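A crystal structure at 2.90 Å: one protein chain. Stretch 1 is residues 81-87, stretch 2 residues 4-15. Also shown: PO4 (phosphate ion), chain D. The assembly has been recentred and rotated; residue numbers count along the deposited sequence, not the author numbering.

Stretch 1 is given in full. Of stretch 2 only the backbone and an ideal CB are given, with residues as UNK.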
ATOM      1  N   MET A  81       9.166   9.658   5.582  1.00 60.26           N
ATOM      2  CA  MET A  81      10.368   9.307   6.326  1.00 51.38           C
ATOM      3  C   MET A  81      11.065  10.589   6.761  1.00 52.11           C
ATOM      4  O   MET A  81      11.578  11.342   5.926  1.00 55.37           O
ATOM      5  CB  MET A  81      11.300   8.444   5.485  1.00 49.85           C
ATOM      6  CG  MET A  81      12.478   7.917   6.272  1.00 52.70           C
ATOM      7  SD  MET A  81      13.594   6.944   5.265  1.00 64.54           S
ATOM      8  CE  MET A  81      14.244   8.229   4.201  1.00 72.63           C
ATOM      9  N   ARG A  82      11.076  10.841   8.070  1.00 46.30           N
ATOM     10  CA  ARG A  82      11.753  12.015   8.608  1.00 50.69           C
ATOM     11  C   ARG A  82      13.256  11.948   8.357  1.00 60.63           C
ATOM     12  O   ARG A  82      13.850  12.871   7.789  1.00 78.97           O
ATOM     13  CB  ARG A  82      11.462  12.135  10.102  1.00 41.39           C
ATOM     14  CG  ARG A  82       9.996  12.237  10.444  1.00 40.80           C
ATOM     15  CD  ARG A  82       9.320  13.373   9.684  1.00 52.63           C
ATOM     16  NE  ARG A  82       7.977  13.622  10.197  1.00 68.92           N
ATOM     17  CZ  ARG A  82       7.010  14.218   9.511  1.00 66.85           C
ATOM     18  NH1 ARG A  82       7.229  14.620   8.269  1.00 68.83           N
ATOM     19  NH2 ARG A  82       5.823  14.401  10.065  1.00 71.87           N
ATOM     20  N   ARG A  83      13.890  10.862   8.789  1.00 49.42           N
ATOM     21  CA  ARG A  83      15.330  10.708   8.653  1.00 42.94           C
ATOM     22  C   ARG A  83      15.662   9.231   8.775  1.00 44.73           C
ATOM     23  O   ARG A  83      14.897   8.449   9.348  1.00 52.61           O
ATOM     24  CB  ARG A  83      16.086  11.523   9.711  1.00 69.88           C
ATOM     25  CG  ARG A  83      17.457  12.024   9.262  1.00 92.61           C
ATOM     26  CD  ARG A  83      18.022  13.039  10.247  1.00114.15           C
ATOM     27  NE  ARG A  83      17.024  14.035  10.634  1.00133.94           N
ATOM     28  CZ  ARG A  83      16.828  15.191  10.003  1.00142.95           C
ATOM     29  NH1 ARG A  83      17.563  15.508   8.945  1.00150.59           N
ATOM     30  NH2 ARG A  83      15.893  16.030  10.433  1.00133.83           N
ATOM     31  N   ALA A  84      16.811   8.857   8.224  1.00 57.25           N
ATOM     32  CA  ALA A  84      17.271   7.475   8.233  1.00 51.15           C
ATOM     33  C   ALA A  84      18.678   7.408   8.800  1.00 53.99           C
ATOM     34  O   ALA A  84      19.525   8.249   8.485  1.00 65.31           O
ATOM     35  CB  ALA A  84      17.245   6.864   6.830  1.00 41.55           C
ATOM     36  N   PHE A  85      18.921   6.402   9.636  1.00 60.48           N
ATOM     37  CA  PHE A  85      20.200   6.221  10.302  1.00 48.56           C
ATOM     38  C   PHE A  85      20.738   4.829  10.021  1.00 50.50           C
ATOM     39  O   PHE A  85      19.979   3.882   9.799  1.00 61.69           O
ATOM     40  CB  PHE A  85      20.096   6.392  11.824  1.00 47.82           C
ATOM     41  CG  PHE A  85      19.495   7.689  12.258  1.00 42.72           C
ATOM     42  CD1 PHE A  85      18.122   7.856  12.277  1.00 46.72           C
ATOM     43  CD2 PHE A  85      20.299   8.727  12.683  1.00 45.37           C
ATOM     44  CE1 PHE A  85      17.564   9.051  12.690  1.00 56.86           C
ATOM     45  CE2 PHE A  85      19.751   9.916  13.103  1.00 57.49           C
ATOM     46  CZ  PHE A  85      18.377  10.081  13.106  1.00 53.06           C
ATOM     47  N   ARG A  86      22.061   4.712  10.060  1.00 65.26           N
ATOM     48  CA  ARG A  86      22.737   3.423  10.002  1.00 64.16           C
ATOM     49  C   ARG A  86      23.950   3.481  10.912  1.00 58.19           C
ATOM     50  O   ARG A  86      24.820   4.338  10.729  1.00 58.83           O
ATOM     51  CB  ARG A  86      23.167   3.075   8.577  1.00 67.65           C
ATOM     52  CG  ARG A  86      23.937   1.771   8.488  1.00 59.00           C
ATOM     53  CD  ARG A  86      24.433   1.517   7.073  1.00 64.24           C
ATOM     54  NE  ARG A  86      24.951   0.161   6.926  1.00 76.12           N
ATOM     55  CZ  ARG A  86      25.399  -0.342   5.783  1.00 81.63           C
ATOM     56  NH1 ARG A  86      25.397   0.406   4.689  1.00 96.71           N
ATOM     57  NH2 ARG A  86      25.849  -1.587   5.737  1.00 78.68           N
ATOM     58  N   ASP A  87      24.003   2.590  11.897  1.00 54.57           N
ATOM     59  CA  ASP A  87      25.187   2.440  12.714  1.00 59.77           C
ATOM     60  C   ASP A  87      25.849   1.104  12.368  1.00 73.86           C
ATOM     61  O   ASP A  87      25.685   0.603  11.239  1.00 71.89           O
ATOM     62  CB  ASP A  87      24.813   2.599  14.187  1.00 61.87           C
ATOM     63  CG  ASP A  87      23.691   1.681  14.616  1.00 84.90           C
ATOM     64  OD1 ASP A  87      23.478   0.644  13.957  1.00109.37           O
ATOM     65  OD2 ASP A  87      23.023   1.994  15.624  1.00 79.96           O
ATOM     66  N   UNK A   4      21.331   9.311   4.087  1.00 60.72           N
ATOM     67  CA  UNK A   4      21.081   8.875   5.459  1.00 84.69           C
ATOM     68  C   UNK A   4      22.232   9.257   6.395  1.00102.94           C
ATOM     69  O   UNK A   4      23.379   9.394   5.966  1.00110.20           O
ATOM     70  CB  UNK A   4      20.860   7.362   5.496  1.00 84.69           C
ATOM     71  N   UNK A   5      21.914   9.427   7.678  1.00108.23           N
ATOM     72  CA  UNK A   5      22.895   9.851   8.676  1.00101.57           C
ATOM     73  C   UNK A   5      23.695   8.640   9.131  1.00100.54           C
ATOM     74  O   UNK A   5      23.222   7.827   9.926  1.00105.58           O
ATOM     75  CB  UNK A   5      22.215  10.530   9.866  1.00101.57           C
ATOM     76  N   UNK A   6      24.921   8.524   8.631  1.00115.01           N
ATOM     77  CA  UNK A   6      25.807   7.440   9.022  1.00108.53           C
ATOM     78  C   UNK A   6      26.731   7.811  10.176  1.00102.71           C
ATOM     79  O   UNK A   6      27.406   6.928  10.713  1.00 94.35           O
ATOM     80  CB  UNK A   6      26.643   6.999   7.818  1.00108.53           C
ATOM     81  N   UNK A   7      26.775   9.084  10.572  1.00104.74           N
ATOM     82  CA  UNK A   7      27.662   9.530  11.639  1.00107.83           C
ATOM     83  C   UNK A   7      26.956   9.802  12.956  1.00100.61           C
ATOM     84  O   UNK A   7      27.545   9.572  14.012  1.00104.14           O
ATOM     85  CB  UNK A   7      28.398  10.796  11.195  1.00107.83           C
ATOM     86  N   UNK A   8      25.724  10.299  12.921  1.00101.02           N
ATOM     87  CA  UNK A   8      24.975  10.569  14.137  1.00 91.36           C
ATOM     88  C   UNK A   8      24.112   9.368  14.487  1.00 85.48           C
ATOM     89  O   UNK A   8      23.575   8.693  13.605  1.00104.41           O
ATOM     90  CB  UNK A   8      24.114  11.824  13.979  1.00 91.36           C
ATOM     91  N   UNK A   9      23.994   9.096  15.781  1.00 67.11           N
ATOM     92  CA  UNK A   9      23.210   7.961  16.240  1.00 62.84           C
ATOM     93  C   UNK A   9      21.740   8.339  16.316  1.00 67.14           C
ATOM     94  O   UNK A   9      21.387   9.427  16.774  1.00 67.18           O
ATOM     95  CB  UNK A   9      23.709   7.472  17.601  1.00 62.84           C
ATOM     96  N   UNK A  10      20.883   7.439  15.835  1.00 72.95           N
ATOM     97  CA  UNK A  10      19.451   7.613  16.033  1.00 60.10           C
ATOM     98  C   UNK A  10      19.138   7.897  17.497  1.00 62.70           C
ATOM     99  O   UNK A  10      18.304   8.754  17.810  1.00 77.43           O
ATOM    100  CB  UNK A  10      18.691   6.373  15.559  1.00 60.10           C
ATOM    101  N   UNK A  11      19.814   7.196  18.409  1.00 64.30           N
ATOM    102  CA  UNK A  11      19.557   7.377  19.830  1.00 66.66           C
ATOM    103  C   UNK A  11      20.011   8.733  20.342  1.00 66.55           C
ATOM    104  O   UNK A  11      19.637   9.110  21.458  1.00 87.43           O
ATOM    105  CB  UNK A  11      20.249   6.270  20.628  1.00 66.66           C
ATOM    106  N   UNK A  12      20.801   9.472  19.566  1.00 62.37           N
ATOM    107  CA  UNK A  12      21.169  10.825  19.963  1.00 70.90           C
ATOM    108  C   UNK A  12      20.064  11.827  19.648  1.00 73.19           C
ATOM    109  O   UNK A  12      19.865  12.784  20.404  1.00 71.79           O
ATOM    110  CB  UNK A  12      22.466  11.243  19.267  1.00 70.90           C
ATOM    111  N   UNK A  13      19.333  11.627  18.554  1.00 69.44           N
ATOM    112  CA  UNK A  13      18.263  12.538  18.172  1.00 63.98           C
ATOM    113  C   UNK A  13      16.889  12.075  18.630  1.00 59.15           C
ATOM    114  O   UNK A  13      16.011  12.912  18.865  1.00 57.58           O
ATOM    115  CB  UNK A  13      18.258  12.719  16.653  1.00 63.98           C
ATOM    116  N   UNK A  14      16.678  10.769  18.756  1.00 55.23           N
ATOM    117  CA  UNK A  14      15.386  10.233  19.144  1.00 53.91           C
ATOM    118  C   UNK A  14      15.526   9.404  20.410  1.00 56.45           C
ATOM    119  O   UNK A  14      16.600   8.876  20.711  1.00 60.98           O
ATOM    120  CB  UNK A  14      14.786   9.394  18.014  1.00 53.91           C
ATOM    121  N   UNK A  15      14.433   9.322  21.164  1.00 49.96           N
ATOM    122  CA  UNK A  15      14.391   8.582  22.416  1.00 68.64           C
ATOM    123  C   UNK A  15      13.379   7.457  22.276  1.00 62.44           C
ATOM    124  O   UNK A  15      12.255   7.686  21.808  1.00 49.80           O
ATOM    125  CB  UNK A  15      14.039   9.496  23.592  1.00 68.64           C
TER
HETATM  126  P   PO4 D 402      27.730  -1.166   1.958  1.00134.74           P
HETATM  127  O1  PO4 D 402      27.339  -1.943   3.196  1.00104.51           O
HETATM  128  O2  PO4 D 402      29.235  -1.006   1.908  1.00125.21           O
HETATM  129  O3  PO4 D 402      27.257  -1.921   0.733  1.00128.25           O
HETATM  130  O4  PO4 D 402      27.090   0.205   1.994  1.00136.35           O

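Position 4 opens the stretch beside Ala-84. Its CA-to-CB bond points toward stretch 1, and the ideal CB lies 3.4 Å from Ala-84 O and close to the small Ala-84 side chain. Little room is left at the CB itself, but the path beyond it is open, so a flexible apolar chain would suit, and so would a small residue. The deposited residue is Met-4. Its CB sits 3.9 Å from Ala-84 CB, and the chain then leads away, SD passing 4.0 Å from Arg-86 CB.

Position 5 is governed by its backbone, which pairs with Phe-85 in a single beta bridge. Its N donates to Ala-84 O at 2.8 Å, and its O accepts a weak hydrogen bond from Arg-86 N at 3.3 Å. Any residue with a free amide could do this; proline could not donate. The CB points sideways, 3.9 Å from Phe-85 CD2 and 4.9 Å from Arg-83 CD, so a chain with an aliphatic stem would fit, and an acidic end would be compatible with the nearby arginine. The residue is Glu-5, whose CG packs 3.8 Å from Arg-83 CD; no salt bridge joins the two.

Position 6 has its ideal CB 4.3 Å from Arg-86 O, pointing sideways into open space. Small or polar residues would serve, and Thr-6 occupies it. Position 7 points away and is unconstrained by stretch 1, so almost any residue would serve; it is Glu-7.

At position 8 the backbone does most of the work: its O approaches Phe-85 CD2 to 3.4 Å near the ring plane, where the ring's hydrogens lie. The CB is 4.8 Å from Phe-85 CE2, so many modest side chains would do. Thr-8 is found.

Position 9 points away from stretch 1 and comes right before a helix, so serine, threonine, aspartate or asparagine would suit as a cap. Ser-9 fills the role, its OG accepting from the N of position 11 at 3.3 Å.

Position 10 sits over the Phe-85 ring: its CA is 3.6 Å from the ring centroid, nearly on the normal, and its ideal CB is 3.6 Å from Phe-85 CG. An apolar residue is favoured, aliphatic or aromatic. With chi1 at t, Phe-10 leads its ring away from stretch 1 yet turns an edge toward the Phe-85 face, in an offset edge-to-face pair with planes at 74°.

Positions 11 and 12 continue the helix, their ideal CBs beyond 5.5 Å of any atom of stretch 1, so many helix-tolerant residues would serve; Phe-11 and Asp-12 occupy them.

At position 13 CA-to-CB points toward stretch 1, the ideal CB 4.4 Å from Phe-85 CZ, which invites a branched aliphatic or methionine. Leu-13 brings CD1 within 3.9 Å of Phe-85 CZ.

Position 14 leaves the helix and also points toward stretch 1, but from farther off, so a long side chain is needed to reach the ring. Tyr-14 places CE1 3.8 Å from Phe-85 CZ, while its OH lies 3.9 Å from Arg-82 CB. Position 15 is out of reach, open to many residues, and holds Asp-15.

Stretch 2 (4-15) METETSFFDLYD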
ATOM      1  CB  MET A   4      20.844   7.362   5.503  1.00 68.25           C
ATOM      2  CG  MET A   4      22.096   6.527   5.671  1.00 69.77           C
ATOM      3  SD  MET A   4      21.805   4.787   5.286  1.00 93.27           S
ATOM      4  CE  MET A   4      22.318   4.728   3.565  1.00 71.46           C
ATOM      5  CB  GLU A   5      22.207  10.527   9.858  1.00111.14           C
ATOM      6  CG  GLU A   5      21.499  11.826   9.504  1.00127.69           C
ATOM      7  CD  GLU A   5      22.448  12.883   8.971  1.00141.06           C
ATOM      8  OE1 GLU A   5      23.619  12.912   9.408  1.00141.66           O
ATOM      9  OE2 GLU A   5      22.021  13.678   8.107  1.00147.66           O
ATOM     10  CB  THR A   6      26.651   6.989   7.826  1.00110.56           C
ATOM     11  OG1 THR A   6      27.419   5.835   8.189  1.00119.72           O
ATOM     12  CG2 THR A   6      27.592   8.108   7.390  1.00101.74           C
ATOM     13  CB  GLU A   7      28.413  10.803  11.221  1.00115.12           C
ATOM     14  CG  GLU A   7      29.341  10.641  10.020  1.00121.26           C
ATOM     15  CD  GLU A   7      30.637   9.912  10.347  1.00133.65           C
ATOM     16  OE1 GLU A   7      30.673   9.129  11.320  1.00133.18           O
ATOM     17  OE2 GLU A   7      31.633  10.131   9.625  1.00143.09           O
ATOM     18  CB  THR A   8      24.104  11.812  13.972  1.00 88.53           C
ATOM     19  OG1 THR A   8      24.849  12.825  13.282  1.00 84.75           O
ATOM     20  CG2 THR A   8      23.675  12.343  15.336  1.00 83.19           C
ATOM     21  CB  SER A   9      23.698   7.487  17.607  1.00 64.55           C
ATOM     22  OG  SER A   9      22.941   6.377  18.054  1.00 79.50           O
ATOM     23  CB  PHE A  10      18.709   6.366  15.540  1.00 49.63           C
ATOM     24  CG  PHE A  10      17.374   6.153  16.191  1.00 45.39           C
ATOM     25  CD1 PHE A  10      16.236   6.769  15.690  1.00 34.87           C
ATOM     26  CD2 PHE A  10      17.257   5.330  17.303  1.00 37.62           C
ATOM     27  CE1 PHE A  10      15.010   6.569  16.284  1.00 56.34           C
ATOM     28  CE2 PHE A  10      16.033   5.135  17.905  1.00 65.51           C
ATOM     29  CZ  PHE A  10      14.906   5.753  17.392  1.00 61.19           C
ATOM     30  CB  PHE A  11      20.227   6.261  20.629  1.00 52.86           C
ATOM     31  CG  PHE A  11      19.678   4.899  20.328  1.00 46.61           C
ATOM     32  CD1 PHE A  11      18.399   4.553  20.729  1.00 44.61           C
ATOM     33  CD2 PHE A  11      20.431   3.975  19.633  1.00 53.86           C
ATOM     34  CE1 PHE A  11      17.890   3.305  20.450  1.00 78.52           C
ATOM     35  CE2 PHE A  11      19.926   2.724  19.351  1.00 66.03           C
ATOM     36  CZ  PHE A  11      18.654   2.388  19.760  1.00 76.15           C
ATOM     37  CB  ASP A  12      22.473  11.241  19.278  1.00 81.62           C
ATOM     38  CG  ASP A  12      23.661  10.422  19.740  1.00105.10           C
ATOM     39  OD1 ASP A  12      23.594   9.850  20.847  1.00117.11           O
ATOM     40  OD2 ASP A  12      24.666  10.354  18.998  1.00105.82           O
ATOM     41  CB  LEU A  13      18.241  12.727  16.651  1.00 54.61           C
ATOM     42  CG  LEU A  13      19.559  13.180  16.024  1.00 61.54           C
ATOM     43  CD1 LEU A  13      19.348  13.573  14.571  1.00 66.46           C
ATOM     44  CD2 LEU A  13      20.154  14.326  16.821  1.00 64.65           C
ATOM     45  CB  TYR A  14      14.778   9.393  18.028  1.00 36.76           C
ATOM     46  CG  TYR A  14      14.441  10.206  16.803  1.00 46.31           C
ATOM     47  CD1 TYR A  14      15.392  10.443  15.816  1.00 46.94           C
ATOM     48  CD2 TYR A  14      13.176  10.754  16.640  1.00 49.88           C
ATOM     49  CE1 TYR A  14      15.084  11.195  14.692  1.00 47.19           C
ATOM     50  CE2 TYR A  14      12.862  11.507  15.526  1.00 59.93           C
ATOM     51  CZ  TYR A  14      13.814  11.721  14.555  1.00 55.36           C
ATOM     52  OH  TYR A  14      13.490  12.474  13.454  1.00 61.31           O
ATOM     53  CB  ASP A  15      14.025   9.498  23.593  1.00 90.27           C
ATOM     54  CG  ASP A  15      14.144   8.801  24.940  1.00115.65           C
ATOM     55  OD1 ASP A  15      15.283   8.600  25.408  1.00131.54           O
ATOM     56  OD2 ASP A  15      13.101   8.465  25.540  1.00122.72           O
TER
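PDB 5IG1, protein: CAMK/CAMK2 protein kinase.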